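Local coordinates for hydrolase, haloacid dehalogenase-like family (Pseudomonas syringae pv. tomato, PDB 3S6J), which probably acts as a metal-dependent sugar phosphatase of the haloacid dehalogenase family, and binds calcium in this crystal form, at residues Ser58-Arg61 and Ser66-Asp69; Gln81-Leu86 and Thr122-Ala127; Thr102-Lys105 and Lys109-Ile112; Asp151-Ala156 and Met177-Arg182. All blocks are in the same frame, centred on the assembly; numbering follows the deposited sequence.

Contacts 1 to 4 follow the chain order of their first segments, although contact 3 falls within the span of chain between the two segments of contact 2. Contact 1 joins helix 52-63 to the lead-in of helix 69-85, in what is probably the helical cap, and contact 2 ties the end of helix 69-85 to helix 118-127 of the core. Contacts 3 and 4 pack helices around the parallel sheet of that core. Contacts 1 and 3 have centres 37 Å apart, on opposite sides of the chain's centre. Contact 3 touches both core neighbours, through I112 against L125 and C111 against A156, so segment 109-112 packs against helices from both contact 2 and contact 4.

Contact 1. Residues Ser58-Arg61 and Ser66-Asp69; sequences SLSR and SITD
The small contact between S60, on helix 52-63, and the S66-I67 backbone centres on the S60 side chain, which faces the loop. The CA atoms of S60 and S66 are 4.8 Å apart, which brings the loop close against the last turns of the helix.

Van der Waals contact comes first, and its firmest part is S60 CB, 4.0 Å from S66 CA. The modelled hydroxyl of S60 sits too close to the S66 backbone for its placement to be trusted. As modelled, OG is turned anti to its own backbone N (chi1 -158°), on the loop side, where S60 OG lies 3.7 Å from I67 CG1 and 3.9 Å from S66 CB. I67 brings CG1 rather than CG2 to this position.

Polar contact adds little across the gap. In the model S60 OG is 3.2 Å from I67 N, but the angle is poor and no hydrogen bond joins the two segments. The polar links run locally instead: S60 O accepts a bond from T63 OG1, and T68 OG1, at the N-cap of helix 69-85, accepts a weak bond from Q71 N.

I67 also packs on I37 and S60 on M65, while S66 stays at the surface. This is a tight helix-loop-helix connection, consistent with the helical cap of haloacid dehalogenase-like phosphatases.

Contact 2. Residues Gln81-Leu86 and Thr122-Ala127; sequences QAYERL and TINLKA
Y83 reaches from helix 69-85 to I123 and N124 on helix 118-127, bridging two helices that run nearly parallel (16° between their directions). Their axes come no closer than 11.6 Å, a spacing wide enough to place a whole tyrosine ring between them.

The polar part is one hydrogen bond. N124 ND2 donates to Y83 OH over 2.6 Å, a short distance at this resolution, and the N-H points almost straight at the oxygen (174°). The hydroxyl lies in the plane of the amide, and ND2 lies in the plane of the ring at its edge, yet ring and amide planes stand close to perpendicular. Donor and acceptor therefore meet in both planes at once, a geometry that should resist rotation of the amide.

The apolar part is made by I123. Its CD1 lies 3.7 Å from Y83 CD1 at the ring edge, and its CG2 is 3.8 Å from Y83 CE1. The same CD1 comes within 4.3 Å of E84 CA. Y83 CG is anti to the backbone N (chi1 -162°), which swings the ring off its helix toward these partners.

Both Y83 and N124 also touch S20 and I90. The contact lies close to the metal site, with the N124 side chain about 4 Å from that of the calcium ligand D14 and about 8 Å from the calcium ion. It is consistent with a cap-core joint, as in capped haloacid dehalogenase-like phosphatases.

Contact 3. Residues Thr102-Lys105 and Lys109-Ile112; sequences TLDK and KWCI
L103, buried near the end of helix 96-105, lays its side chain against W110 on strand 110-113. Two of its atoms meet the pyrrole part of the indole: CB and CD1 are each 3.7 Å from W110 CD1, and L103 CD1 is also 4.0 Å from W110 CG. The methyl approaches the ring at a slant. L103 continues onto F11 of the neighbouring strand 8-11, which W110 touches as well, so one apolar layer runs from helix to sheet.

Such a helix, leading by a short turn into a strand parallel to strand 8-11, is the closing half of a beta-alpha-beta crossover in the Rossmann-like core of the haloacid dehalogenase fold; the residues thought to form the cap lie between strand 8-11 and helix 96-105. K109 and C111 hydrogen-bond to F9 through the backbone.

The next residue, D104, supplies the polar grip. Its OD1 accepts from W110 NE1 at 2.8 Å, with an N-H...O angle of 164°, using the lone pair on the side of OD2. Carboxylate and indole are nearly coplanar, 4° apart, and the oxygen meets the ring at its edge. W110 takes the first torsion that sets CG between the backbone N and the carbonyl carbon (chi1 58°), which turns NE1 toward the helix.

Contact 4. Residues Asp151-Ala156 and Met177-Arg182; sequences DLFLAA and MLAARR
F153 reaches from helix 151-160 to A179 and A180 on helix 174-182, and here the packing is tight. Its CE2 lies 3.5 Å from A179 CB and its CD2 3.8 Å from the same methyl, which comes in obliquely to the ring. The ring's edge faces the helix backbone: A180 N is in the ring plane, 3.7 Å from CE2. A180 CB is a more distant neighbour of CE2, at 4.3 Å. Within helix 174-182 it is alanines that meet the ring, and their small side chains are consistent with the 7.3 Å spacing between the CA atoms of F153 and A180. On the sheet side, F153 packs on I10 and V169, and A180 shares V169.

Away from the sheet the contact loosens. The exposed L154 side chain touches C183, beyond the end of helix 174-182, and makes no contact with residues 177-182. R182, also exposed, makes a long, weak ion pair with D149, just before helix 151-160.

No hydrogen bond crosses between the segments, so the buried side is held by apolar contact and shape alone. F153 lies about 6 Å from the side chain of the calcium ligand D12, consistent with an apolar second layer near the metal site rather than a direct part of it.

Contact 1. Residues Ser58-Arg61 and Ser66-Asp69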
# COMPACT_ATOMS: atom_id res chain seq x y z
N SER E 58 -13.25 -10.61 -8.16
CA SER E 58 -13.30 -10.21 -6.76
C SER E 58 -13.73 -8.75 -6.59
O SER E 58 -14.68 -8.45 -5.87
CB SER E 58 -11.96 -10.47 -6.08
OG SER E 58 -12.12 -10.32 -4.68
N LEU E 59 -13.01 -7.84 -7.26
CA LEU E 59 -13.33 -6.40 -7.25
C LEU E 59 -14.75 -6.20 -7.76
O LEU E 59 -15.50 -5.38 -7.25
CB LEU E 59 -12.35 -5.63 -8.14
CG LEU E 59 -10.88 -5.73 -7.72
CD1 LEU E 59 -9.91 -5.22 -8.80
CD2 LEU E 59 -10.69 -4.98 -6.40
N SER E 60 -15.07 -6.98 -8.79
CA SER E 60 -16.37 -7.01 -9.43
C SER E 60 -17.49 -7.18 -8.40
O SER E 60 -18.30 -6.28 -8.16
CB SER E 60 -16.38 -8.22 -10.37
OG SER E 60 -17.34 -8.09 -11.39
N ARG E 61 -17.52 -8.36 -7.80
CA ARG E 61 -18.45 -8.67 -6.74
C ARG E 61 -18.45 -7.65 -5.59
O ARG E 61 -19.51 -7.32 -5.06
CB ARG E 61 -18.16 -10.08 -6.22
CG ARG E 61 -18.69 -10.37 -4.85
CD ARG E 61 -19.42 -11.70 -4.84
NE ARG E 61 -20.85 -11.50 -5.09
CZ ARG E 61 -21.69 -12.48 -5.41
NH1 ARG E 61 -21.25 -13.73 -5.53
NH2 ARG E 61 -22.98 -12.21 -5.62
N SER E 66 -20.15 -7.00 -11.84
CA SER E 66 -19.68 -8.09 -12.69
C SER E 66 -19.09 -7.63 -14.01
O SER E 66 -19.54 -6.67 -14.63
CB SER E 66 -20.75 -9.16 -12.93
OG SER E 66 -21.46 -8.91 -14.13
N ILE E 67 -18.06 -8.35 -14.46
CA ILE E 67 -17.34 -7.98 -15.66
C ILE E 67 -17.33 -9.15 -16.63
O ILE E 67 -16.95 -10.26 -16.28
CB ILE E 67 -15.89 -7.55 -15.32
CG1 ILE E 67 -15.88 -6.36 -14.35
CG2 ILE E 67 -15.11 -7.24 -16.58
CD1 ILE E 67 -14.51 -5.99 -13.81
N THR E 68 -17.76 -8.89 -17.86
CA THR E 68 -17.72 -9.88 -18.92
C THR E 68 -16.31 -10.37 -19.22
O THR E 68 -15.30 -9.71 -18.90
CB THR E 68 -18.30 -9.32 -20.23
OG1 THR E 68 -17.54 -8.17 -20.64
CG2 THR E 68 -19.78 -8.92 -20.04
N ASP E 69 -16.25 -11.53 -19.87
CA ASP E 69 -15.02 -12.13 -20.37
C ASP E 69 -14.26 -11.16 -21.26
O ASP E 69 -13.06 -10.95 -21.09
CB ASP E 69 -15.34 -13.38 -21.19
CG ASP E 69 -15.50 -14.61 -20.34
OD1 ASP E 69 -15.33 -14.51 -19.10
OD2 ASP E 69 -15.79 -15.68 -20.91

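Contact 2. Residues Gln81-Leu86 and Thr122-Ala127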
# COMPACT_ATOMS: atom_id res chain seq x y z
N GLN E 81 0.17 -3.70 -20.96
CA GLN E 81 0.75 -2.57 -21.64
C GLN E 81 1.22 -1.51 -20.64
O GLN E 81 2.35 -1.02 -20.74
CB GLN E 81 -0.24 -2.00 -22.66
CG GLN E 81 -0.43 -2.93 -23.87
CD GLN E 81 -1.85 -2.91 -24.45
OE1 GLN E 81 -2.51 -1.86 -24.51
NE2 GLN E 81 -2.32 -4.09 -24.88
N ALA E 82 0.37 -1.15 -19.68
CA ALA E 82 0.78 -0.15 -18.69
C ALA E 82 1.97 -0.65 -17.88
O ALA E 82 2.86 0.13 -17.54
CB ALA E 82 -0.38 0.24 -17.79
N TYR E 83 2.00 -1.94 -17.58
CA TYR E 83 3.11 -2.50 -16.81
C TYR E 83 4.41 -2.36 -17.61
O TYR E 83 5.39 -1.86 -17.10
CB TYR E 83 2.87 -3.97 -16.45
CG TYR E 83 3.76 -4.47 -15.32
CD1 TYR E 83 4.86 -5.30 -15.57
CD2 TYR E 83 3.51 -4.10 -14.01
CE1 TYR E 83 5.66 -5.76 -14.54
CE2 TYR E 83 4.31 -4.54 -12.97
CZ TYR E 83 5.39 -5.37 -13.24
OH TYR E 83 6.16 -5.78 -12.19
N GLU E 84 4.39 -2.79 -18.87
CA GLU E 84 5.56 -2.68 -19.72
C GLU E 84 6.12 -1.26 -19.63
O GLU E 84 7.33 -1.07 -19.50
CB GLU E 84 5.22 -3.00 -21.19
CG GLU E 84 4.60 -4.38 -21.43
CD GLU E 84 4.27 -4.63 -22.91
OE1 GLU E 84 3.37 -5.48 -23.20
OE2 GLU E 84 4.90 -3.98 -23.78
N ARG E 85 5.24 -0.27 -19.68
CA ARG E 85 5.70 1.12 -19.66
C ARG E 85 6.38 1.46 -18.34
O ARG E 85 7.11 2.43 -18.25
CB ARG E 85 4.55 2.09 -19.95
CG ARG E 85 4.03 2.01 -21.39
CD ARG E 85 3.01 3.09 -21.71
NE ARG E 85 1.76 2.94 -20.97
CZ ARG E 85 0.67 2.32 -21.42
NH1 ARG E 85 0.66 1.77 -22.63
NH2 ARG E 85 -0.42 2.25 -20.65
N LEU E 86 6.16 0.65 -17.32
CA LEU E 86 6.76 0.92 -16.02
C LEU E 86 7.96 0.01 -15.72
O LEU E 86 8.50 0.03 -14.61
CB LEU E 86 5.70 0.79 -14.93
CG LEU E 86 4.51 1.72 -15.09
CD1 LEU E 86 3.32 1.23 -14.29
CD2 LEU E 86 4.88 3.14 -14.70
N THR E 122 8.71 -12.12 -16.76
CA THR E 122 9.98 -11.87 -17.45
C THR E 122 10.56 -10.52 -17.07
O THR E 122 11.77 -10.37 -16.90
CB THR E 122 9.83 -11.95 -18.99
OG1 THR E 122 9.36 -13.25 -19.36
CG2 THR E 122 11.18 -11.70 -19.64
N ILE E 123 9.69 -9.53 -16.94
CA ILE E 123 10.10 -8.19 -16.53
C ILE E 123 10.74 -8.17 -15.13
O ILE E 123 11.83 -7.61 -14.95
CB ILE E 123 8.91 -7.20 -16.60
CG1 ILE E 123 8.57 -6.89 -18.06
CG2 ILE E 123 9.22 -5.93 -15.80
CD1 ILE E 123 7.15 -6.41 -18.30
N ASN E 124 10.08 -8.77 -14.15
CA ASN E 124 10.61 -8.70 -12.79
C ASN E 124 11.94 -9.43 -12.67
O ASN E 124 12.83 -9.00 -11.95
CB ASN E 124 9.60 -9.24 -11.78
CG ASN E 124 8.27 -8.53 -11.87
OD1 ASN E 124 7.21 -9.17 -11.88
ND2 ASN E 124 8.30 -7.21 -11.93
N LEU E 125 12.07 -10.55 -13.39
CA LEU E 125 13.27 -11.37 -13.35
C LEU E 125 14.51 -10.62 -13.82
O LEU E 125 15.61 -10.86 -13.32
CB LEU E 125 13.07 -12.61 -14.22
CG LEU E 125 12.05 -13.66 -13.79
CD1 LEU E 125 11.83 -14.65 -14.92
CD2 LEU E 125 12.51 -14.39 -12.56
N LYS E 126 14.34 -9.72 -14.79
CA LYS E 126 15.43 -8.85 -15.22
C LYS E 126 16.05 -8.11 -14.03
O LYS E 126 17.27 -8.00 -13.92
CB LYS E 126 14.94 -7.83 -16.26
CG LYS E 126 14.07 -8.42 -17.36
CD LYS E 126 14.89 -9.05 -18.47
CE LYS E 126 14.04 -9.37 -19.70
NZ LYS E 126 14.88 -9.68 -20.90
N ALA E 127 15.20 -7.59 -13.15
CA ALA E 127 15.69 -6.82 -12.01
C ALA E 127 16.57 -7.67 -11.11
O ALA E 127 17.36 -7.16 -10.34
CB ALA E 127 14.53 -6.24 -11.22

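Contact 3. Residues Thr102-Lys105 and Lys109-Ile112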
# COMPACT_ATOMS: atom_id res chain seq x y z
N THR E 102 22.62 -17.44 -1.58
CA THR E 102 22.87 -18.24 -0.38
C THR E 102 22.30 -19.64 -0.53
O THR E 102 22.96 -20.62 -0.18
CB THR E 102 22.30 -17.58 0.88
OG1 THR E 102 22.87 -16.28 1.04
CG2 THR E 102 22.64 -18.42 2.11
N LEU E 103 21.09 -19.75 -1.06
CA LEU E 103 20.43 -21.04 -1.22
C LEU E 103 21.17 -21.96 -2.19
O LEU E 103 21.30 -23.15 -1.94
CB LEU E 103 18.98 -20.85 -1.69
CG LEU E 103 18.06 -20.08 -0.75
CD1 LEU E 103 16.66 -19.93 -1.37
CD2 LEU E 103 17.97 -20.75 0.61
N ASP E 104 21.62 -21.42 -3.31
CA ASP E 104 22.34 -22.23 -4.29
C ASP E 104 23.62 -22.77 -3.67
O ASP E 104 23.91 -23.96 -3.77
CB ASP E 104 22.70 -21.42 -5.53
CG ASP E 104 21.49 -20.94 -6.27
OD1 ASP E 104 20.37 -21.32 -5.84
OD2 ASP E 104 21.65 -20.20 -7.27
N LYS E 105 24.38 -21.88 -3.05
CA LYS E 105 25.66 -22.23 -2.46
C LYS E 105 25.47 -23.29 -1.39
O LYS E 105 26.41 -23.99 -1.00
CB LYS E 105 26.30 -20.98 -1.86
CG LYS E 105 27.77 -21.17 -1.50
CD LYS E 105 28.28 -20.06 -0.60
CE LYS E 105 29.70 -20.35 -0.13
NZ LYS E 105 29.80 -21.57 0.73
N LYS E 109 16.96 -26.24 -2.51
CA LYS E 109 16.19 -26.09 -3.74
C LYS E 109 15.12 -25.01 -3.59
O LYS E 109 14.45 -24.92 -2.56
CB LYS E 109 15.48 -27.40 -4.09
CG LYS E 109 16.35 -28.64 -4.10
CD LYS E 109 15.46 -29.87 -3.84
CE LYS E 109 16.05 -31.16 -4.41
NZ LYS E 109 17.21 -31.69 -3.62
N TRP E 110 14.95 -24.19 -4.64
CA TRP E 110 13.90 -23.18 -4.65
C TRP E 110 13.26 -23.02 -6.02
O TRP E 110 13.88 -23.26 -7.06
CB TRP E 110 14.40 -21.82 -4.16
CG TRP E 110 15.56 -21.28 -4.96
CD1 TRP E 110 16.88 -21.49 -4.72
CD2 TRP E 110 15.49 -20.45 -6.12
NE1 TRP E 110 17.65 -20.84 -5.65
CE2 TRP E 110 16.82 -20.19 -6.53
CE3 TRP E 110 14.45 -19.89 -6.87
CZ2 TRP E 110 17.13 -19.39 -7.64
CZ3 TRP E 110 14.75 -19.09 -7.97
CH2 TRP E 110 16.09 -18.86 -8.34
N CYS E 111 12.00 -22.61 -5.99
CA CYS E 111 11.25 -22.36 -7.21
C CYS E 111 10.49 -21.05 -7.05
O CYS E 111 10.08 -20.70 -5.95
CB CYS E 111 10.26 -23.50 -7.46
SG CYS E 111 9.44 -23.43 -9.06
N ILE E 112 10.31 -20.33 -8.15
CA ILE E 112 9.51 -19.12 -8.11
C ILE E 112 8.11 -19.49 -8.54
O ILE E 112 7.93 -20.32 -9.42
CB ILE E 112 10.13 -17.99 -8.95
CG1 ILE E 112 11.29 -17.38 -8.18
CG2 ILE E 112 9.07 -16.94 -9.32
CD1 ILE E 112 12.21 -16.52 -9.02

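Contact 4. Residues Asp151-Ala156 and Met177-Arg182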
# COMPACT_ATOMS: atom_id res chain seq x y z
N ASP E 151 -2.70 -24.36 -6.62
CA ASP E 151 -2.14 -24.87 -7.86
C ASP E 151 -0.69 -24.52 -8.08
O ASP E 151 0.14 -25.42 -8.28
CB ASP E 151 -2.95 -24.36 -9.06
CG ASP E 151 -3.88 -25.42 -9.61
OD1 ASP E 151 -4.15 -26.40 -8.87
OD2 ASP E 151 -4.33 -25.27 -10.77
N LEU E 152 -0.38 -23.23 -8.06
CA LEU E 152 0.97 -22.76 -8.33
C LEU E 152 2.03 -23.40 -7.41
O LEU E 152 3.12 -23.74 -7.87
CB LEU E 152 1.06 -21.23 -8.22
CG LEU E 152 0.92 -20.28 -9.43
CD1 LEU E 152 1.20 -20.96 -10.76
CD2 LEU E 152 -0.42 -19.62 -9.45
N PHE E 153 1.72 -23.53 -6.13
CA PHE E 153 2.72 -23.99 -5.17
C PHE E 153 2.96 -25.48 -5.34
O PHE E 153 4.08 -25.96 -5.18
CB PHE E 153 2.30 -23.66 -3.74
CG PHE E 153 2.27 -22.18 -3.43
CD1 PHE E 153 3.00 -21.29 -4.20
CD2 PHE E 153 1.53 -21.68 -2.37
CE1 PHE E 153 2.98 -19.93 -3.92
CE2 PHE E 153 1.51 -20.32 -2.08
CZ PHE E 153 2.24 -19.45 -2.86
N LEU E 154 1.88 -26.20 -5.64
CA LEU E 154 1.93 -27.63 -5.91
C LEU E 154 2.78 -27.91 -7.14
O LEU E 154 3.62 -28.81 -7.14
CB LEU E 154 0.51 -28.18 -6.10
CG LEU E 154 -0.40 -28.03 -4.87
CD1 LEU E 154 -1.80 -28.50 -5.13
CD2 LEU E 154 0.20 -28.76 -3.66
N ALA E 155 2.57 -27.13 -8.20
CA ALA E 155 3.36 -27.26 -9.42
C ALA E 155 4.82 -26.94 -9.15
O ALA E 155 5.72 -27.55 -9.72
CB ALA E 155 2.80 -26.37 -10.54
N ALA E 156 5.05 -25.99 -8.26
CA ALA E 156 6.40 -25.59 -7.87
C ALA E 156 7.08 -26.68 -7.04
O ALA E 156 8.23 -27.03 -7.30
CB ALA E 156 6.37 -24.29 -7.10
N MSE E 177 -0.15 -16.60 1.51
CA MSE E 177 -0.32 -17.29 2.78
C MSE E 177 -1.53 -18.22 2.76
O MSE E 177 -1.45 -19.37 3.19
CB MSE E 177 -0.44 -16.28 3.93
CG MSE E 177 0.79 -15.41 4.15
SE MSE E 177 2.42 -16.51 4.35
CE MSE E 177 3.13 -16.30 2.56
N LEU E 178 -2.64 -17.70 2.25
CA LEU E 178 -3.84 -18.48 2.02
C LEU E 178 -3.53 -19.74 1.18
O LEU E 178 -3.83 -20.87 1.60
CB LEU E 178 -4.90 -17.60 1.34
CG LEU E 178 -6.09 -17.07 2.16
CD1 LEU E 178 -5.85 -16.96 3.64
CD2 LEU E 178 -6.62 -15.76 1.61
N ALA E 179 -2.91 -19.55 0.01
CA ALA E 179 -2.56 -20.70 -0.81
C ALA E 179 -1.61 -21.65 -0.08
O ALA E 179 -1.67 -22.87 -0.25
CB ALA E 179 -1.97 -20.26 -2.15
N ALA E 180 -0.71 -21.11 0.73
CA ALA E 180 0.26 -21.95 1.43
C ALA E 180 -0.50 -22.86 2.38
O ALA E 180 -0.27 -24.07 2.41
CB ALA E 180 1.29 -21.12 2.17
N ARG E 181 -1.38 -22.26 3.17
CA ARG E 181 -2.15 -23.00 4.16
C ARG E 181 -3.11 -24.02 3.51
O ARG E 181 -3.35 -25.09 4.05
CB ARG E 181 -2.92 -22.02 5.06
CG ARG E 181 -2.04 -21.13 5.93
CD ARG E 181 -1.04 -21.98 6.72
NE ARG E 181 -1.74 -23.07 7.37
CZ ARG E 181 -1.26 -24.28 7.60
NH1 ARG E 181 -0.02 -24.62 7.25
NH2 ARG E 181 -2.05 -25.17 8.20
N ARG E 182 -3.64 -23.67 2.35
CA ARG E 182 -4.56 -24.57 1.63
C ARG E 182 -3.92 -25.87 1.17
O ARG E 182 -4.59 -26.88 1.08
CB ARG E 182 -5.24 -23.85 0.48
CG ARG E 182 -6.51 -23.12 0.93
CD ARG E 182 -7.05 -22.15 -0.11
NE ARG E 182 -7.60 -22.86 -1.26
CZ ARG E 182 -8.21 -22.28 -2.29
NH1 ARG E 182 -8.34 -20.96 -2.32
NH2 ARG E 182 -8.67 -23.02 -3.29